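Local coordinates for protein GH127 beta-L-arabinofuranoside (Geobacillus stearothermophilus, PDB 4QK0) that probably hydrolyses beta-L-arabinofuranosides, releasing L-arabinose as a retaining glycoside hydrolase of family GH127, at residues 79-84 and 144-149; 85-90 and 151-156. All coordinates share one frame; numbering follows the deposited sequence.

In the fold
Both contacts join the same two helices, 76-92 and 140-158, within the all-helical barrel region of the GH127 catalytic domain. Along the chain the segments come in the order 79-84, 85-90, 144-149, 151-156, so contact 2 continues contact 1 one step toward the C-terminal ends of both helices. The two centres lie about 10 Å apart, and E84 CG packs against A153 CB at 4.0 Å across the junction. A80 faces H146 and L147, and seven residues later A87 faces A153 and Y154; this equal spacing fits two nearly parallel helices. Contact 1 carries buried charge and a water, contact 2 mainly apolar groups, and together they give the pair one continuous interface.

Contact 1 (79-84 and 144-149); sequences VAKWLE and AGHLIE
E84 OE1 has two firm grips: a salt bridge to R419 NH1 and a bond donated by a water at 2.9 Å. The other carboxylate oxygen, OE2, is bonded to Y88 OH, so both oxygens of this buried acid are engaged. The setting is a pair of near-parallel helices, as in the (alpha/alpha)6 barrel of the GH127 catalytic domain; the axes of 79-84 and 144-149 approach to 8.1 Å and differ by 16° in direction. No direct hydrogen bond joins the segments. Instead the same water donates to H146 O at 2.6 Å, linking a side chain of one helix to the backbone of the other while lying in plane at the edge of the H146 ring. E84 CG is anti to the backbone N, which sends the extended chain to E149. There OE2 of E84 lies 4.0 Å from OE2 of E149, their planes 55° apart; if both are ionised they would repel, which K200, paired with E149 OE2, and R419 probably offset. K81 runs fully extended beyond CG and lays CE over one face of the H146 ring in a CH-pi contact, 3.6 Å from the centroid. Its NZ continues to Y142 OH, and Y142 also meets the H146 ring edge-to-face; the lysine alone would probably disfavour protonation of the histidine, but the E84 carboxylate works against it, so the balance stays open. An alanine in place of H146 would lose the ring beneath K81 CE and would probably loosen the lysine and Y142 together. At the apolar end A80 points toward the partner helix. L147, with a nearly eclipsed chi2 of -7°, sets CD1 unusually tightly against A80 CB, at 3.4 Å.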
ATOM      1  N   VAL A  79     -24.623  22.936   2.139  1.00 25.15           N
ATOM      2  CA  VAL A  79     -25.390  24.027   2.688  1.00 28.16           C
ATOM      3  C   VAL A  79     -26.042  23.565   3.984  1.00 26.63           C
ATOM      4  O   VAL A  79     -26.071  24.297   4.976  1.00 27.93           O
ATOM      5  CB  VAL A  79     -26.449  24.492   1.691  1.00 26.73           C
ATOM      6  CG1 VAL A  79     -27.288  25.600   2.289  1.00 28.63           C
ATOM      7  CG2 VAL A  79     -25.780  24.999   0.441  1.00 32.61           C
ATOM      8  N   ALA A  80     -26.534  22.334   3.974  1.00 26.27           N
ATOM      9  CA  ALA A  80     -27.187  21.760   5.128  1.00 27.67           C
ATOM     10  C   ALA A  80     -26.255  21.692   6.283  1.00 24.86           C
ATOM     11  O   ALA A  80     -26.601  22.057   7.403  1.00 26.29           O
ATOM     12  CB  ALA A  80     -27.720  20.376   4.807  1.00 29.29           C
ATOM     13  N   LYS A  81     -25.040  21.231   6.043  1.00 29.63           N
ATOM     14  CA  LYS A  81     -24.099  21.048   7.151  1.00 27.68           C
ATOM     15  C   LYS A  81     -23.676  22.359   7.720  1.00 24.39           C
ATOM     16  O   LYS A  81     -23.423  22.457   8.941  1.00 21.21           O
ATOM     17  CB  LYS A  81     -22.862  20.247   6.728  1.00 33.42           C
ATOM     18  CG  LYS A  81     -23.159  18.781   6.419  1.00 37.62           C
ATOM     19  CD  LYS A  81     -21.985  18.156   5.653  1.00 42.69           C
ATOM     20  CE  LYS A  81     -22.227  16.698   5.358  1.00 46.79           C
ATOM     21  NZ  LYS A  81     -21.224  16.237   4.372  1.00 51.70           N
ATOM     22  N   TRP A  82     -23.560  23.377   6.856  1.00 24.31           N
ATOM     23  CA  TRP A  82     -23.189  24.706   7.349  1.00 25.87           C
ATOM     24  C   TRP A  82     -24.347  25.240   8.243  1.00 24.60           C
ATOM     25  O   TRP A  82     -24.106  25.708   9.373  1.00 23.21           O
ATOM     26  CB  TRP A  82     -22.854  25.654   6.178  1.00 27.70           C
ATOM     27  CG  TRP A  82     -22.448  27.041   6.553  1.00 31.02           C
ATOM     28  CD1 TRP A  82     -21.178  27.490   6.791  1.00 34.86           C
ATOM     29  CD2 TRP A  82     -23.308  28.162   6.769  1.00 31.84           C
ATOM     30  NE1 TRP A  82     -21.209  28.813   7.148  1.00 35.59           N
ATOM     31  CE2 TRP A  82     -22.497  29.252   7.118  1.00 33.28           C
ATOM     32  CE3 TRP A  82     -24.679  28.360   6.671  1.00 32.22           C
ATOM     33  CZ2 TRP A  82     -23.017  30.515   7.392  1.00 35.67           C
ATOM     34  CZ3 TRP A  82     -25.190  29.631   6.915  1.00 34.36           C
ATOM     35  CH2 TRP A  82     -24.361  30.682   7.272  1.00 31.73           C
ATOM     36  N   LEU A  83     -25.594  25.098   7.777  1.00 25.12           N
ATOM     37  CA  LEU A  83     -26.760  25.520   8.610  1.00 26.40           C
ATOM     38  C   LEU A  83     -26.822  24.793   9.956  1.00 26.22           C
ATOM     39  O   LEU A  83     -27.086  25.397  10.989  1.00 27.81           O
ATOM     40  CB  LEU A  83     -28.059  25.310   7.874  1.00 26.85           C
ATOM     41  CG  LEU A  83     -28.301  26.290   6.704  1.00 25.83           C
ATOM     42  CD1 LEU A  83     -29.450  25.814   5.852  1.00 25.48           C
ATOM     43  CD2 LEU A  83     -28.574  27.683   7.215  1.00 27.55           C
ATOM     44  N   GLU A  84     -26.513  23.507   9.947  1.00 26.97           N
ATOM     45  CA  GLU A  84     -26.564  22.728  11.159  1.00 24.96           C
ATOM     46  C   GLU A  84     -25.553  23.208  12.151  1.00 24.46           C
ATOM     47  O   GLU A  84     -25.849  23.379  13.352  1.00 22.35           O
ATOM     48  CB  GLU A  84     -26.396  21.231  10.886  1.00 24.79           C
ATOM     49  CG  GLU A  84     -26.671  20.400  12.150  1.00 28.16           C
ATOM     50  CD  GLU A  84     -26.308  18.917  12.047  1.00 29.65           C
ATOM     51  OE1 GLU A  84     -26.146  18.424  10.925  1.00 30.56           O
ATOM     52  OE2 GLU A  84     -26.217  18.246  13.107  1.00 32.24           O
ATOM     53  N   ALA A 144     -31.353  15.105   1.565  1.00 23.14           N
ATOM     54  CA  ALA A 144     -32.585  15.348   2.320  1.00 22.53           C
ATOM     55  C   ALA A 144     -32.344  15.118   3.798  1.00 21.32           C
ATOM     56  O   ALA A 144     -32.699  15.944   4.631  1.00 25.00           O
ATOM     57  CB  ALA A 144     -33.680  14.442   1.831  1.00 22.84           C
ATOM     58  N   GLY A 145     -31.629  14.048   4.123  1.00 19.79           N
ATOM     59  CA  GLY A 145     -31.281  13.762   5.507  1.00 18.19           C
ATOM     60  C   GLY A 145     -30.479  14.856   6.140  1.00 20.30           C
ATOM     61  O   GLY A 145     -30.787  15.307   7.248  1.00 21.75           O
ATOM     62  N   HIS A 146     -29.460  15.356   5.428  1.00 19.82           N
ATOM     63  CA  HIS A 146     -28.648  16.396   6.014  1.00 19.74           C
ATOM     64  C   HIS A 146     -29.431  17.661   6.248  1.00 18.68           C
ATOM     65  O   HIS A 146     -29.223  18.334   7.238  1.00 19.19           O
ATOM     66  CB  HIS A 146     -27.380  16.670   5.192  1.00 20.46           C
ATOM     67  CG  HIS A 146     -26.229  15.841   5.646  1.00 22.30           C
ATOM     68  ND1 HIS A 146     -25.703  14.818   4.883  1.00 22.98           N
ATOM     69  CD2 HIS A 146     -25.621  15.757   6.854  1.00 21.44           C
ATOM     70  CE1 HIS A 146     -24.788  14.178   5.587  1.00 20.38           C
ATOM     71  NE2 HIS A 146     -24.702  14.740   6.766  1.00 21.06           N
ATOM     72  N   LEU A 147     -30.292  17.988   5.317  1.00 20.10           N
ATOM     73  CA  LEU A 147     -31.178  19.168   5.456  1.00 23.32           C
ATOM     74  C   LEU A 147     -32.176  19.034   6.654  1.00 23.04           C
ATOM     75  O   LEU A 147     -32.375  19.956   7.410  1.00 22.73           O
ATOM     76  CB  LEU A 147     -31.962  19.323   4.168  1.00 23.27           C
ATOM     77  CG  LEU A 147     -31.700  20.317   3.045  1.00 25.91           C
ATOM     78  CD1 LEU A 147     -30.644  21.364   3.305  1.00 27.95           C
ATOM     79  CD2 LEU A 147     -31.593  19.656   1.685  1.00 28.36           C
ATOM     80  N   ILE A 148     -32.773  17.840   6.792  1.00 25.25           N
ATOM     81  CA  ILE A 148     -33.579  17.498   7.985  1.00 24.32           C
ATOM     82  C   ILE A 148     -32.796  17.729   9.265  1.00 26.67           C
ATOM     83  O   ILE A 148     -33.259  18.441  10.167  1.00 25.97           O
ATOM     84  CB  ILE A 148     -34.049  16.071   7.911  1.00 23.36           C
ATOM     85  CG1 ILE A 148     -35.131  15.935   6.823  1.00 24.23           C
ATOM     86  CG2 ILE A 148     -34.571  15.623   9.252  1.00 25.01           C
ATOM     87  CD1 ILE A 148     -35.484  14.518   6.420  1.00 25.04           C
ATOM     88  N   GLU A 149     -31.571  17.208   9.340  1.00 25.58           N
ATOM     89  CA  GLU A 149     -30.798  17.409  10.572  1.00 24.05           C
ATOM     90  C   GLU A 149     -30.624  18.865  10.820  1.00 23.20           C
ATOM     91  O   GLU A 149     -30.637  19.288  11.973  1.00 24.03           O
ATOM     92  CB  GLU A 149     -29.420  16.752  10.531  1.00 25.25           C
ATOM     93  CG  GLU A 149     -29.395  15.244  10.529  1.00 25.68           C
ATOM     94  CD  GLU A 149     -27.968  14.698  10.787  1.00 28.22           C
ATOM     95  OE1 GLU A 149     -27.266  14.297   9.826  1.00 26.20           O
ATOM     96  OE2 GLU A 149     -27.572  14.647  11.973  1.00 28.63           O
TER
HETATM   97  O   HOH W   1     -26.731  18.290   8.118  1.00 31.82           O

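Contact 2 (85-90 and 151-156); sequences AVAYLL and AVAYFR
From Y154 CB, which leaves its helix to one side, CG stands anti to the backbone N (chi1 -166°) and the ring therefore reaches toward helix 76-92. Its CD1 lies 4.1 Å from A87 CB, and one atom further on CE1 lies 4.0 Å from L90 CD1, the leucine crossing the tyrosine obliquely. At the tip, OH bonds to D103 OD1 on helix 96-112, which also packs along this ring through A102 and I106. At the centre two alanines point toward each other, A87 CB to A153 CB at 3.8 Å; with such small groups the axes come to 8.2 Å. A87 CB also sits 3.6 Å from Y154 CA, evidence that it packs directly on the opposing backbone. On the other flank Y88 takes CG anti to the carbonyl carbon and brings CE1 to 3.7 Å from A153 CB, the methyl meeting the ring obliquely; its ring also meets that of H426. No hydrogen bond passes between 85-90 and 151-156, and both tyrosine hydroxyls find carboxylate partners beyond them, E84 OE2 for Y88 and D103 for Y154, which implies that the match rests on shape and apolar packing.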
ATOM      1  N   ALA A  85     -24.342  23.439  11.696  1.00 24.20           N
ATOM      2  CA  ALA A  85     -23.337  23.996  12.611  1.00 23.78           C
ATOM      3  C   ALA A  85     -23.725  25.384  13.142  1.00 22.88           C
ATOM      4  O   ALA A  85     -23.469  25.715  14.302  1.00 25.06           O
ATOM      5  CB  ALA A  85     -21.999  24.091  11.923  1.00 24.49           C
ATOM      6  N   VAL A  86     -24.269  26.210  12.266  1.00 26.34           N
ATOM      7  CA  VAL A  86     -24.664  27.574  12.646  1.00 28.68           C
ATOM      8  C   VAL A  86     -25.721  27.516  13.745  1.00 28.48           C
ATOM      9  O   VAL A  86     -25.602  28.205  14.735  1.00 27.93           O
ATOM     10  CB  VAL A  86     -25.168  28.347  11.402  1.00 30.78           C
ATOM     11  CG1 VAL A  86     -26.037  29.517  11.795  1.00 31.88           C
ATOM     12  CG2 VAL A  86     -23.997  28.834  10.560  1.00 32.28           C
ATOM     13  N   ALA A  87     -26.698  26.627  13.576  1.00 26.80           N
ATOM     14  CA  ALA A  87     -27.676  26.317  14.638  1.00 26.79           C
ATOM     15  C   ALA A  87     -27.054  26.073  15.968  1.00 29.16           C
ATOM     16  O   ALA A  87     -27.447  26.689  16.982  1.00 30.15           O
ATOM     17  CB  ALA A  87     -28.510  25.117  14.246  1.00 25.80           C
ATOM     18  N   TYR A  88     -26.028  25.212  16.007  1.00 28.63           N
ATOM     19  CA  TYR A  88     -25.382  24.916  17.287  1.00 26.84           C
ATOM     20  C   TYR A  88     -24.629  26.110  17.800  1.00 27.94           C
ATOM     21  O   TYR A  88     -24.531  26.310  19.027  1.00 26.71           O
ATOM     22  CB  TYR A  88     -24.443  23.705  17.203  1.00 28.50           C
ATOM     23  CG  TYR A  88     -25.119  22.429  16.738  1.00 30.54           C
ATOM     24  CD1 TYR A  88     -26.341  22.037  17.254  1.00 31.81           C
ATOM     25  CD2 TYR A  88     -24.518  21.610  15.801  1.00 29.99           C
ATOM     26  CE1 TYR A  88     -26.954  20.854  16.846  1.00 33.69           C
ATOM     27  CE2 TYR A  88     -25.127  20.439  15.367  1.00 33.40           C
ATOM     28  CZ  TYR A  88     -26.341  20.061  15.900  1.00 34.32           C
ATOM     29  OH  TYR A  88     -26.945  18.915  15.458  1.00 32.10           O
ATOM     30  N   LEU A  89     -24.054  26.894  16.891  1.00 27.99           N
ATOM     31  CA  LEU A  89     -23.336  28.088  17.338  1.00 28.84           C
ATOM     32  C   LEU A  89     -24.285  29.077  18.022  1.00 28.44           C
ATOM     33  O   LEU A  89     -23.936  29.694  19.046  1.00 28.55           O
ATOM     34  CB  LEU A  89     -22.628  28.762  16.179  1.00 29.19           C
ATOM     35  CG  LEU A  89     -21.367  27.988  15.767  1.00 28.87           C
ATOM     36  CD1 LEU A  89     -20.788  28.632  14.517  1.00 30.21           C
ATOM     37  CD2 LEU A  89     -20.317  27.964  16.829  1.00 28.54           C
ATOM     38  N   LEU A  90     -25.469  29.227  17.442  1.00 30.72           N
ATOM     39  CA  LEU A  90     -26.483  30.114  17.988  1.00 33.59           C
ATOM     40  C   LEU A  90     -27.037  29.687  19.330  1.00 36.82           C
ATOM     41  O   LEU A  90     -27.535  30.535  20.038  1.00 41.82           O
ATOM     42  CB  LEU A  90     -27.637  30.282  17.006  1.00 34.80           C
ATOM     43  CG  LEU A  90     -27.279  30.951  15.678  1.00 33.76           C
ATOM     44  CD1 LEU A  90     -28.454  30.951  14.725  1.00 35.93           C
ATOM     45  CD2 LEU A  90     -26.784  32.381  15.872  1.00 36.70           C
ATOM     46  N   ALA A 151     -32.500  21.437   9.922  1.00 22.91           N
ATOM     47  CA  ALA A 151     -33.790  22.009  10.304  1.00 25.24           C
ATOM     48  C   ALA A 151     -34.180  21.666  11.746  1.00 24.96           C
ATOM     49  O   ALA A 151     -34.599  22.536  12.511  1.00 24.57           O
ATOM     50  CB  ALA A 151     -34.879  21.578   9.331  1.00 25.17           C
ATOM     51  N   VAL A 152     -33.955  20.422  12.140  1.00 25.91           N
ATOM     52  CA  VAL A 152     -34.188  20.027  13.530  1.00 26.23           C
ATOM     53  C   VAL A 152     -33.317  20.853  14.463  1.00 27.13           C
ATOM     54  O   VAL A 152     -33.797  21.431  15.458  1.00 28.95           O
ATOM     55  CB  VAL A 152     -33.919  18.520  13.762  1.00 24.81           C
ATOM     56  CG1 VAL A 152     -33.949  18.168  15.255  1.00 24.08           C
ATOM     57  CG2 VAL A 152     -34.944  17.699  13.029  1.00 24.13           C
ATOM     58  N   ALA A 153     -32.033  20.912  14.145  1.00 25.63           N
ATOM     59  CA  ALA A 153     -31.118  21.648  14.980  1.00 24.41           C
ATOM     60  C   ALA A 153     -31.478  23.140  15.076  1.00 25.46           C
ATOM     61  O   ALA A 153     -31.298  23.756  16.125  1.00 25.96           O
ATOM     62  CB  ALA A 153     -29.678  21.496  14.488  1.00 23.97           C
ATOM     63  N   TYR A 154     -31.854  23.713  13.951  1.00 25.49           N
ATOM     64  CA  TYR A 154     -32.127  25.119  13.876  1.00 28.26           C
ATOM     65  C   TYR A 154     -33.403  25.427  14.696  1.00 28.60           C
ATOM     66  O   TYR A 154     -33.468  26.428  15.376  1.00 26.63           O
ATOM     67  CB  TYR A 154     -32.258  25.558  12.393  1.00 30.10           C
ATOM     68  CG  TYR A 154     -32.200  27.053  12.232  1.00 36.19           C
ATOM     69  CD1 TYR A 154     -30.989  27.720  12.285  1.00 37.80           C
ATOM     70  CD2 TYR A 154     -33.366  27.816  12.082  1.00 39.67           C
ATOM     71  CE1 TYR A 154     -30.915  29.095  12.178  1.00 39.28           C
ATOM     72  CE2 TYR A 154     -33.307  29.193  11.963  1.00 35.51           C
ATOM     73  CZ  TYR A 154     -32.075  29.828  12.012  1.00 39.24           C
ATOM     74  OH  TYR A 154     -31.963  31.202  11.910  1.00 35.44           O
ATOM     75  N   PHE A 155     -34.391  24.540  14.648  1.00 30.68           N
ATOM     76  CA  PHE A 155     -35.554  24.689  15.509  1.00 31.94           C
ATOM     77  C   PHE A 155     -35.236  24.674  17.006  1.00 31.73           C
ATOM     78  O   PHE A 155     -35.678  25.539  17.763  1.00 34.28           O
ATOM     79  CB  PHE A 155     -36.569  23.611  15.217  1.00 32.30           C
ATOM     80  CG  PHE A 155     -37.753  23.687  16.115  1.00 33.83           C
ATOM     81  CD1 PHE A 155     -38.584  24.810  16.082  1.00 35.99           C
ATOM     82  CD2 PHE A 155     -38.018  22.688  17.025  1.00 33.24           C
ATOM     83  CE1 PHE A 155     -39.663  24.924  16.935  1.00 36.59           C
ATOM     84  CE2 PHE A 155     -39.110  22.786  17.878  1.00 34.40           C
ATOM     85  CZ  PHE A 155     -39.930  23.895  17.826  1.00 37.07           C
ATOM     86  N   ARG A 156     -34.458  23.709  17.427  1.00 32.99           N
ATOM     87  CA  ARG A 156     -34.093  23.569  18.831  1.00 36.42           C
ATOM     88  C   ARG A 156     -33.315  24.743  19.285  1.00 39.47           C
ATOM     89  O   ARG A 156     -33.421  25.107  20.445  1.00 38.77           O
ATOM     90  CB  ARG A 156     -33.266  22.284  19.100  1.00 38.28           C
ATOM     91  CG  ARG A 156     -34.093  21.047  18.883  1.00 43.32           C
ATOM     92  CD  ARG A 156     -33.422  19.743  19.255  1.00 48.95           C
ATOM     93  NE  ARG A 156     -34.515  18.946  19.789  1.00 59.09           N
ATOM     94  CZ  ARG A 156     -34.701  17.652  19.615  1.00 63.76           C
ATOM     95  NH1 ARG A 156     -33.825  16.938  18.911  1.00 65.28           N
ATOM     96  NH2 ARG A 156     -35.780  17.093  20.178  1.00 58.35           N
TER